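Pyocin-S2 (Pseudomonas aeruginosa, PDB 5ODW) kills sensitive bacterial cells by breaking down chromosomal DNA and inhibiting lipid synthesis, and is represented here by its N-terminal part. Local coordinates at residues 154-157 against 158-162; 81-84 against 85-88; 70-73 against 74-77; 126-130 against 131-135. All blocks are in the same frame, centred on the assembly; numbering follows the deposited sequence.

Interaction 1 (154-157 against 158-162); sequences EFLD and RHMSE
Residues 154-157 and 158-162 are consecutive turns of helix 153-204, joined by i to i+4 backbone bonds; the shortest runs from His159 N to Phe155 O, 2.9 Å and nearly straight at 167°. Asp157 O takes two donors from Ser161. The backbone N and the hydroxyl OG each lie 3.0 Å from Asp157 O, on opposite faces of its carbonyl plane. Ser161 OG stands beside its own backbone N (chi1 -63°), which turns it back to that carbonyl. On another side of the helix, Leu156 CD1 meets Met160 CG at 4.1 Å, and both residues pack on Leu57 of helix 47-70. Phe155 O lies at the edge of the His159 ring, 3.2 Å from CD2. Arg158 NH1 forms a salt bridge with Glu162 OE2 at 2.8 Å. Glu162 OE1 pairs with Arg123, while Arg158 NH2 bonds to the backbone of another protein in the assembly. Asp157 OD1 is held by Tyr26 OH, and His159 bonds through ND1 to Ser137 OG and through NE2 to Gln144 OE1. Leu156 and Met160 thus face helix 47-70, while Arg158 and Phe155 reach the partner protein, and the two bonds to the imidazole fix the rotation of its ring.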
loop_
_atom_site.group_PDB
_atom_site.type_symbol
_atom_site.label_atom_id
_atom_site.label_comp_id
_atom_site.label_asym_id
_atom_site.label_seq_id
_atom_site.Cartn_x
_atom_site.Cartn_y
_atom_site.Cartn_z
ATOM N N GLU C 154 6.704 23.360 10.606
ATOM C CA GLU C 154 5.550 24.265 10.771
ATOM C C GLU C 154 4.926 24.179 12.163
ATOM O O GLU C 154 4.530 25.204 12.717
ATOM C CB GLU C 154 4.490 24.072 9.653
ATOM C CG GLU C 154 3.699 22.765 9.704
ATOM C CD GLU C 154 3.160 22.251 8.385
ATOM O OE1 GLU C 154 3.634 21.184 7.927
ATOM O OE2 GLU C 154 2.254 22.906 7.819
ATOM N N PHE C 155 4.861 22.961 12.726
ATOM C CA PHE C 155 4.285 22.679 14.042
ATOM C C PHE C 155 5.126 23.276 15.137
ATOM O O PHE C 155 4.584 23.974 16.007
ATOM C CB PHE C 155 4.131 21.158 14.266
ATOM C CG PHE C 155 3.255 20.518 13.229
ATOM C CD1 PHE C 155 1.871 20.702 13.252
ATOM C CD2 PHE C 155 3.809 19.782 12.189
ATOM C CE1 PHE C 155 1.056 20.142 12.264
ATOM C CE2 PHE C 155 2.992 19.213 11.206
ATOM C CZ PHE C 155 1.621 19.393 11.254
ATOM N N LEU C 156 6.454 23.001 15.083
ATOM C CA LEU C 156 7.455 23.467 16.020
ATOM C C LEU C 156 7.482 24.995 16.078
ATOM O O LEU C 156 7.473 25.543 17.181
ATOM C CB LEU C 156 8.821 22.870 15.636
ATOM C CG LEU C 156 10.054 23.282 16.450
ATOM C CD1 LEU C 156 9.952 22.846 17.912
ATOM C CD2 LEU C 156 11.294 22.709 15.830
ATOM N N ASP C 157 7.462 25.678 14.905
ATOM C CA ASP C 157 7.475 27.134 14.833
ATOM C C ASP C 157 6.218 27.725 15.451
ATOM O O ASP C 157 6.311 28.689 16.212
ATOM C CB ASP C 157 7.681 27.616 13.388
ATOM C CG ASP C 157 9.131 27.588 12.900
ATOM O OD1 ASP C 157 10.038 27.342 13.736
ATOM O OD2 ASP C 157 9.364 27.846 11.679
ATOM N N ARG C 158 5.052 27.099 15.185
ATOM C CA ARG C 158 3.768 27.529 15.742
ATOM C C ARG C 158 3.719 27.355 17.261
ATOM O O ARG C 158 3.341 28.297 17.946
ATOM C CB ARG C 158 2.579 26.843 15.037
ATOM C CG ARG C 158 1.219 27.438 15.419
ATOM C CD ARG C 158 0.571 28.288 14.332
ATOM N NE ARG C 158 -0.880 28.405 14.546
ATOM C CZ ARG C 158 -1.493 29.490 15.008
ATOM N NH1 ARG C 158 -0.797 30.592 15.271
ATOM N NH2 ARG C 158 -2.808 29.491 15.193
ATOM N N HIS C 159 4.106 26.168 17.784
ATOM C CA HIS C 159 4.101 25.889 19.228
ATOM C C HIS C 159 5.014 26.839 19.999
ATOM O O HIS C 159 4.647 27.264 21.091
ATOM C CB HIS C 159 4.464 24.425 19.539
ATOM C CG HIS C 159 3.317 23.464 19.451
ATOM N ND1 HIS C 159 2.791 22.862 20.581
ATOM C CD2 HIS C 159 2.679 22.973 18.366
ATOM C CE1 HIS C 159 1.834 22.055 20.150
ATOM N NE2 HIS C 159 1.734 22.084 18.828
ATOM N N MET C 160 6.185 27.189 19.426
ATOM C CA MET C 160 7.152 28.083 20.078
ATOM C C MET C 160 6.680 29.546 20.037
ATOM O O MET C 160 6.703 30.205 21.076
ATOM C CB MET C 160 8.595 27.885 19.552
ATOM C CG MET C 160 9.199 26.453 19.753
ATOM S SD MET C 160 9.255 25.638 21.392
ATOM C CE MET C 160 7.738 24.803 21.418
ATOM N N SER C 161 6.183 30.037 18.876
ATOM C CA SER C 161 5.603 31.390 18.742
ATOM C C SER C 161 4.423 31.588 19.713
ATOM O O SER C 161 4.327 32.635 20.346
ATOM C CB SER C 161 5.154 31.666 17.307
ATOM O OG SER C 161 6.247 31.639 16.401
ATOM N N GLU C 162 3.565 30.559 19.855
ATOM C CA GLU C 162 2.390 30.516 20.736
ATOM C C GLU C 162 2.758 30.439 22.227
ATOM O O GLU C 162 1.961 30.863 23.061
ATOM C CB GLU C 162 1.455 29.348 20.347
ATOM C CG GLU C 162 0.676 29.553 19.052
ATOM C CD GLU C 162 -0.364 30.661 19.049
ATOM O OE1 GLU C 162 -0.961 30.934 20.117
ATOM O OE2 GLU C 162 -0.590 31.247 17.965
#

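Interaction 2 (81-84 against 85-88); sequences DELK and SEAG
The carboxylates of Glu82 and Glu86 come near each other one helical turn apart, their planes 38° apart. Glu82 OE1 is 3.8 Å from Glu86 OE2, a proximity of like charges that would be expected to be mildly unfavourable. A third carboxylate, that of Asp81, is met from above its plane by Lys84 NZ. This salt bridge measures 2.8 Å from NZ to Asp81 OD1. The lysine chain bends at chi3 (-74°), which brings the amine back along the helix toward Asp81. NZ also donates to Gly91 O, so the amine ties the helix to the loop that follows. Leu83 CD2 lies 3.6 Å from Glu86 OE1, and the two side chains run at a slant to each other. In the backbone, Glu86 N binds Glu82 O at 2.8 Å and Ser85 N binds Asp81 O at 3.1 Å. The regular i to i+4 pattern ends here: Ala87 N makes weak bonds to Leu83 O and Lys84 O. A Schellman motif closes the helix, with Gly88, at positive phi, as its C-prime residue; Gly88 N bonds to Ser85 O at 2.9 Å. The contact lies at the C-terminal end of helix 72-86, where Leu83 packs on Ile105 and Leu109 of helix 96-121.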
loop_
_atom_site.group_PDB
_atom_site.type_symbol
_atom_site.label_atom_id
_atom_site.label_comp_id
_atom_site.label_asym_id
_atom_site.label_seq_id
_atom_site.Cartn_x
_atom_site.Cartn_y
_atom_site.Cartn_z
ATOM N N ASP C 81 13.715 53.187 34.616
ATOM C CA ASP C 81 14.922 54.006 34.728
ATOM C C ASP C 81 15.505 54.407 33.355
ATOM O O ASP C 81 15.958 55.550 33.228
ATOM C CB ASP C 81 15.965 53.356 35.649
ATOM C CG ASP C 81 15.633 53.468 37.137
ATOM O OD1 ASP C 81 14.432 53.651 37.478
ATOM O OD2 ASP C 81 16.560 53.333 37.962
ATOM N N GLU C 82 15.433 53.538 32.344
ATOM C CA GLU C 82 15.863 53.908 30.988
ATOM C C GLU C 82 14.964 54.993 30.366
ATOM O O GLU C 82 15.457 55.952 29.782
ATOM C CB GLU C 82 15.908 52.688 30.070
ATOM C CG GLU C 82 17.237 51.953 30.072
ATOM C CD GLU C 82 18.382 52.821 29.588
ATOM O OE1 GLU C 82 18.168 54.034 29.399
ATOM O OE2 GLU C 82 19.495 52.292 29.396
ATOM N N LEU C 83 13.648 54.833 30.500
ATOM C CA LEU C 83 12.672 55.824 30.033
ATOM C C LEU C 83 12.760 57.125 30.802
ATOM O O LEU C 83 12.556 58.183 30.212
ATOM C CB LEU C 83 11.245 55.290 30.137
ATOM C CG LEU C 83 10.816 54.251 29.117
ATOM C CD1 LEU C 83 9.431 53.764 29.437
ATOM C CD2 LEU C 83 10.851 54.799 27.684
ATOM N N LYS C 84 13.019 57.045 32.119
ATOM C CA LYS C 84 13.177 58.186 33.022
ATOM C C LYS C 84 14.341 59.061 32.526
ATOM O O LYS C 84 14.181 60.276 32.366
ATOM C CB LYS C 84 13.504 57.666 34.432
ATOM C CG LYS C 84 12.870 58.425 35.584
ATOM C CD LYS C 84 13.472 57.983 36.922
ATOM C CE LYS C 84 13.002 56.620 37.370
ATOM N NZ LYS C 84 13.722 56.142 38.578
ATOM N N SER C 85 15.504 58.417 32.252
ATOM C CA SER C 85 16.712 59.094 31.787
ATOM C C SER C 85 16.634 59.505 30.332
ATOM O O SER C 85 17.116 60.590 29.999
ATOM C CB SER C 85 17.957 58.274 32.088
ATOM O OG SER C 85 18.344 58.527 33.433
ATOM N N GLU C 86 15.969 58.692 29.483
ATOM C CA GLU C 86 15.729 58.997 28.065
ATOM C C GLU C 86 14.919 60.301 27.907
ATOM O O GLU C 86 15.018 60.957 26.869
ATOM C CB GLU C 86 14.953 57.856 27.402
ATOM C CG GLU C 86 15.853 56.795 26.802
ATOM C CD GLU C 86 15.161 55.507 26.418
ATOM O OE1 GLU C 86 13.982 55.554 25.995
ATOM O OE2 GLU C 86 15.821 54.447 26.501
ATOM N N ALA C 87 14.147 60.683 28.957
ATOM C CA ALA C 87 13.313 61.872 29.016
ATOM C C ALA C 87 14.011 63.032 29.756
ATOM O O ALA C 87 13.398 64.063 30.027
ATOM C CB ALA C 87 12.011 61.523 29.694
ATOM N N GLY C 88 15.276 62.856 30.097
ATOM C CA GLY C 88 16.027 63.888 30.796
ATOM C C GLY C 88 15.861 63.963 32.296
ATOM O O GLY C 88 16.571 64.738 32.936
#

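Interaction 3 (70-73 against 74-77); sequences KNLK and NETL
Thr76 N donates to Leu72 O at 2.9 Å with an N-H...O angle of 165°, the shortest hydrogen bond between 70-73 and 74-77. Two similar bonds flank it: Glu75 N to Asn71 O at 3.2 Å, and Leu77 N to Lys73 O at 3.1 Å. Together they form the first turn of helix 72-86. Asn71 occupies the N-cap position but its side chain makes no capping bond. It is also the first residue to leave helical geometry after helix 47-70, so it marks a break between two successive helices. Leu72 and Glu75 lie side by side and point the same way, with Leu72 CD1 3.7 Å from Glu75 OE1. Both have CG anti to the backbone N (chi1 -171° for Glu75), and Glu75 then bends at chi2. Its carboxylate also has a like charge nearby, that of Glu79. The methyl CG2 of Thr76 rests 3.2 Å from Leu72 O. On the exposed side, Asn74 ND2 comes within 4.1 Å of Asn71 CB. The buried side of this turn faces helix 153-204, where Leu72 packs on Ile171 and Gln175, and Thr76 on Ile178, with a weak bond from its hydroxyl to Gln175. Glu75 reaches Val16 and Ile23, in the connection between strands 12-14 and 24-26.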
loop_
_atom_site.group_PDB
_atom_site.type_symbol
_atom_site.label_atom_id
_atom_site.label_comp_id
_atom_site.label_asym_id
_atom_site.label_seq_id
_atom_site.Cartn_x
_atom_site.Cartn_y
_atom_site.Cartn_z
ATOM N N LYS C 70 12.200 35.503 37.922
ATOM C CA LYS C 70 13.110 35.558 39.065
ATOM C C LYS C 70 13.389 37.040 39.413
ATOM O O LYS C 70 13.053 37.476 40.523
ATOM C CB LYS C 70 14.441 34.858 38.730
ATOM C CG LYS C 70 14.509 33.393 39.123
ATOM C CD LYS C 70 15.962 32.900 39.162
ATOM C CE LYS C 70 16.092 31.410 39.411
ATOM N NZ LYS C 70 17.496 31.004 39.717
ATOM N N ASN C 71 13.896 37.805 38.448
ATOM C CA ASN C 71 14.276 39.213 38.626
ATOM C C ASN C 71 13.389 40.242 37.925
ATOM O O ASN C 71 13.901 41.200 37.360
ATOM C CB ASN C 71 15.704 39.429 38.127
ATOM C CG ASN C 71 16.693 38.465 38.739
ATOM O OD1 ASN C 71 16.649 38.183 39.935
ATOM N ND2 ASN C 71 17.606 37.963 37.919
ATOM N N LEU C 72 12.079 40.048 37.933
ATOM C CA LEU C 72 11.173 40.955 37.211
ATOM C C LEU C 72 11.062 42.368 37.838
ATOM O O LEU C 72 10.862 43.332 37.089
ATOM C CB LEU C 72 9.775 40.332 36.984
ATOM C CG LEU C 72 9.015 40.832 35.739
ATOM C CD1 LEU C 72 9.786 40.550 34.437
ATOM C CD2 LEU C 72 7.631 40.269 35.691
ATOM N N LYS C 73 11.197 42.486 39.191
ATOM C CA LYS C 73 11.130 43.762 39.936
ATOM C C LYS C 73 12.223 44.716 39.454
ATOM O O LYS C 73 11.929 45.868 39.165
ATOM C CB LYS C 73 11.277 43.550 41.461
ATOM C CG LYS C 73 10.333 42.519 42.081
ATOM C CD LYS C 73 10.260 42.642 43.602
ATOM C CE LYS C 73 9.512 41.503 44.239
ATOM N NZ LYS C 73 9.169 41.819 45.649
ATOM N N ASN C 74 13.475 44.215 39.339
ATOM C CA ASN C 74 14.653 44.982 38.917
ATOM C C ASN C 74 14.626 45.255 37.441
ATOM O O ASN C 74 14.971 46.358 37.024
ATOM C CB ASN C 74 15.946 44.260 39.289
ATOM C CG ASN C 74 15.957 43.780 40.711
ATOM O OD1 ASN C 74 15.768 44.562 41.661
ATOM N ND2 ASN C 74 16.100 42.470 40.879
ATOM N N GLU C 75 14.220 44.256 36.646
ATOM C CA GLU C 75 14.128 44.374 35.197
ATOM C C GLU C 75 13.144 45.479 34.814
ATOM O O GLU C 75 13.507 46.346 34.014
ATOM C CB GLU C 75 13.728 43.030 34.570
ATOM C CG GLU C 75 13.819 42.991 33.056
ATOM C CD GLU C 75 12.667 43.604 32.283
ATOM O OE1 GLU C 75 11.500 43.233 32.541
ATOM O OE2 GLU C 75 12.943 44.448 31.402
ATOM N N THR C 76 11.924 45.459 35.384
ATOM C CA THR C 76 10.916 46.455 35.041
ATOM C C THR C 76 11.300 47.845 35.621
ATOM O O THR C 76 11.155 48.848 34.912
ATOM C CB THR C 76 9.514 45.953 35.371
ATOM O OG1 THR C 76 8.563 46.667 34.582
ATOM C CG2 THR C 76 9.178 46.032 36.832
ATOM N N LEU C 77 11.890 47.899 36.842
ATOM C CA LEU C 77 12.344 49.184 37.381
ATOM C C LEU C 77 13.534 49.737 36.569
ATOM O O LEU C 77 13.679 50.957 36.471
ATOM C CB LEU C 77 12.605 49.162 38.897
ATOM C CG LEU C 77 11.374 48.930 39.817
ATOM C CD1 LEU C 77 11.795 48.857 41.268
ATOM C CD2 LEU C 77 10.272 50.001 39.642
#

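Interaction 4 (126-130 against 131-135); sequences NLYTA and SDFPQ
Tyr128 and Phe133 make the apolar contact: Tyr128 CD1 and Phe133 CE1 meet at 4.0 Å, the side chains passing at a slant. Phe133 also receives a backbone oxygen over one ring face: Tyr128 O lies 3.3 Å above the plane, offset toward the rim. CG of Phe133 is anti to its N (chi1 167°), which carries the ring back over the 126-130 loop. Among the hydrogen bonds, one joins the two segments, from Phe133 N to Ala130 O at 3.0 Å, with the donor well above the carbonyl plane. It closes a type I beta turn, Ala130 to Phe133, that leads into helix 133-148. Upstream lies an Asx motif: Thr129 N donates to Asn126 OD1 at 2.8 Å. The reverse bond, Asn126 N to Thr129 OG1, is 3.3 Å long. This reciprocal pairing resembles a capping box around the short helical turn 127-129, which lacks regular helix bonds. At the start of the true helix, Asp132 holds the N-cap position without a capping bond from its side chain. Tyr128 OH bonds to Gln144 NE2, and Phe133 packs on Leu163 of helix 153-204. Leu127 makes backbone hydrogen bonds to another protein in the assembly.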
loop_
_atom_site.group_PDB
_atom_site.type_symbol
_atom_site.label_atom_id
_atom_site.label_comp_id
_atom_site.label_asym_id
_atom_site.label_seq_id
_atom_site.Cartn_x
_atom_site.Cartn_y
_atom_site.Cartn_z
ATOM N N ASN C 126 -8.780 29.101 20.758
ATOM C CA ASN C 126 -8.344 27.883 20.097
ATOM C C ASN C 126 -7.413 27.131 21.049
ATOM O O ASN C 126 -7.112 27.610 22.140
ATOM C CB ASN C 126 -7.702 28.160 18.736
ATOM C CG ASN C 126 -6.415 28.930 18.845
ATOM O OD1 ASN C 126 -5.648 28.736 19.778
ATOM N ND2 ASN C 126 -6.166 29.805 17.883
ATOM N N LEU C 127 -6.953 25.954 20.651
ATOM C CA LEU C 127 -6.079 25.165 21.516
ATOM C C LEU C 127 -4.778 25.890 21.868
ATOM O O LEU C 127 -4.284 25.778 22.986
ATOM C CB LEU C 127 -5.790 23.802 20.889
ATOM C CG LEU C 127 -7.001 22.872 20.832
ATOM C CD1 LEU C 127 -6.603 21.482 20.369
ATOM C CD2 LEU C 127 -7.655 22.809 22.199
ATOM N N TYR C 128 -4.216 26.610 20.904
ATOM C CA TYR C 128 -2.990 27.368 21.105
ATOM C C TYR C 128 -3.104 28.495 22.140
ATOM O O TYR C 128 -2.169 28.740 22.895
ATOM C CB TYR C 128 -2.522 27.967 19.783
ATOM C CG TYR C 128 -2.026 26.970 18.766
ATOM C CD1 TYR C 128 -0.901 26.198 19.010
ATOM C CD2 TYR C 128 -2.663 26.827 17.545
ATOM C CE1 TYR C 128 -0.437 25.300 18.073
ATOM C CE2 TYR C 128 -2.205 25.930 16.604
ATOM C CZ TYR C 128 -1.092 25.172 16.874
ATOM O OH TYR C 128 -0.639 24.282 15.936
ATOM N N THR C 129 -4.233 29.194 22.156
ATOM C CA THR C 129 -4.431 30.322 23.069
ATOM C C THR C 129 -4.899 29.965 24.476
ATOM O O THR C 129 -5.005 30.837 25.330
ATOM C CB THR C 129 -5.406 31.368 22.497
ATOM O OG1 THR C 129 -6.750 30.899 22.632
ATOM C CG2 THR C 129 -5.110 31.648 21.039
ATOM N N ALA C 130 -5.174 28.694 24.725
ATOM C CA ALA C 130 -5.640 28.270 26.042
ATOM C C ALA C 130 -4.585 28.515 27.110
ATOM O O ALA C 130 -3.390 28.414 26.858
ATOM C CB ALA C 130 -6.041 26.804 26.022
ATOM N N SER C 131 -5.042 28.837 28.313
ATOM C CA SER C 131 -4.150 29.112 29.431
ATOM C C SER C 131 -3.312 27.886 29.759
ATOM O O SER C 131 -2.144 27.990 30.116
ATOM C CB SER C 131 -4.955 29.548 30.656
ATOM O OG SER C 131 -5.916 28.575 31.008
ATOM N N ASP C 132 -3.940 26.726 29.653
ATOM C CA ASP C 132 -3.307 25.443 29.931
ATOM C C ASP C 132 -2.438 24.943 28.788
ATOM O O ASP C 132 -1.969 23.812 28.811
ATOM C CB ASP C 132 -4.390 24.404 30.226
ATOM C CG ASP C 132 -3.824 23.096 30.738
ATOM O OD1 ASP C 132 -2.648 23.074 31.158
ATOM O OD2 ASP C 132 -4.561 22.089 30.728
ATOM N N PHE C 133 -2.221 25.788 27.790
ATOM C CA PHE C 133 -1.443 25.402 26.620
ATOM C C PHE C 133 -0.005 24.979 26.912
ATOM O O PHE C 133 0.483 24.023 26.317
ATOM C CB PHE C 133 -1.449 26.529 25.590
ATOM C CG PHE C 133 -0.432 26.353 24.504
ATOM C CD1 PHE C 133 -0.543 25.316 23.601
ATOM C CD2 PHE C 133 0.629 27.224 24.386
ATOM C CE1 PHE C 133 0.389 25.150 22.601
ATOM C CE2 PHE C 133 1.565 27.064 23.389
ATOM C CZ PHE C 133 1.445 26.027 22.495
ATOM N N PRO C 134 0.678 25.673 27.831
ATOM C CA PRO C 134 2.063 25.287 28.116
ATOM C C PRO C 134 2.116 23.860 28.632
ATOM O O PRO C 134 3.006 23.100 28.272
ATOM C CB PRO C 134 2.468 26.262 29.216
ATOM C CG PRO C 134 1.622 27.459 28.974
ATOM C CD PRO C 134 0.305 26.930 28.497
ATOM N N GLN C 135 1.160 23.509 29.475
ATOM C CA GLN C 135 1.046 22.153 30.024
ATOM C C GLN C 135 0.781 21.124 28.939
ATOM O O GLN C 135 1.332 20.025 28.985
ATOM C CB GLN C 135 -0.069 22.085 31.094
ATOM C CG GLN C 135 0.195 22.924 32.347
ATOM C CD GLN C 135 -0.374 24.323 32.261
ATOM O OE1 GLN C 135 -1.554 24.566 32.545
ATOM N NE2 GLN C 135 0.472 25.287 31.932
#

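From the N terminus the order is interaction 3, interaction 2, interaction 4, interaction 1. All four are local and in series; none nests in or crosses another, and none closes a long loop. Interactions 3 and 2 begin and end helix 72-86, their centres about 17 Å apart. The chain then passes through helix 96-121 to interaction 4, whose turn opens helix 133-148. Interaction 1 lies near the start of helix 153-204. Interactions 4 and 1 touch: Tyr128 meets Arg158 and Glu162, tying the loop before helix 133-148 to helix 153-204. Both reach the other protein. They lie across the chain's centre from interactions 2 and 3.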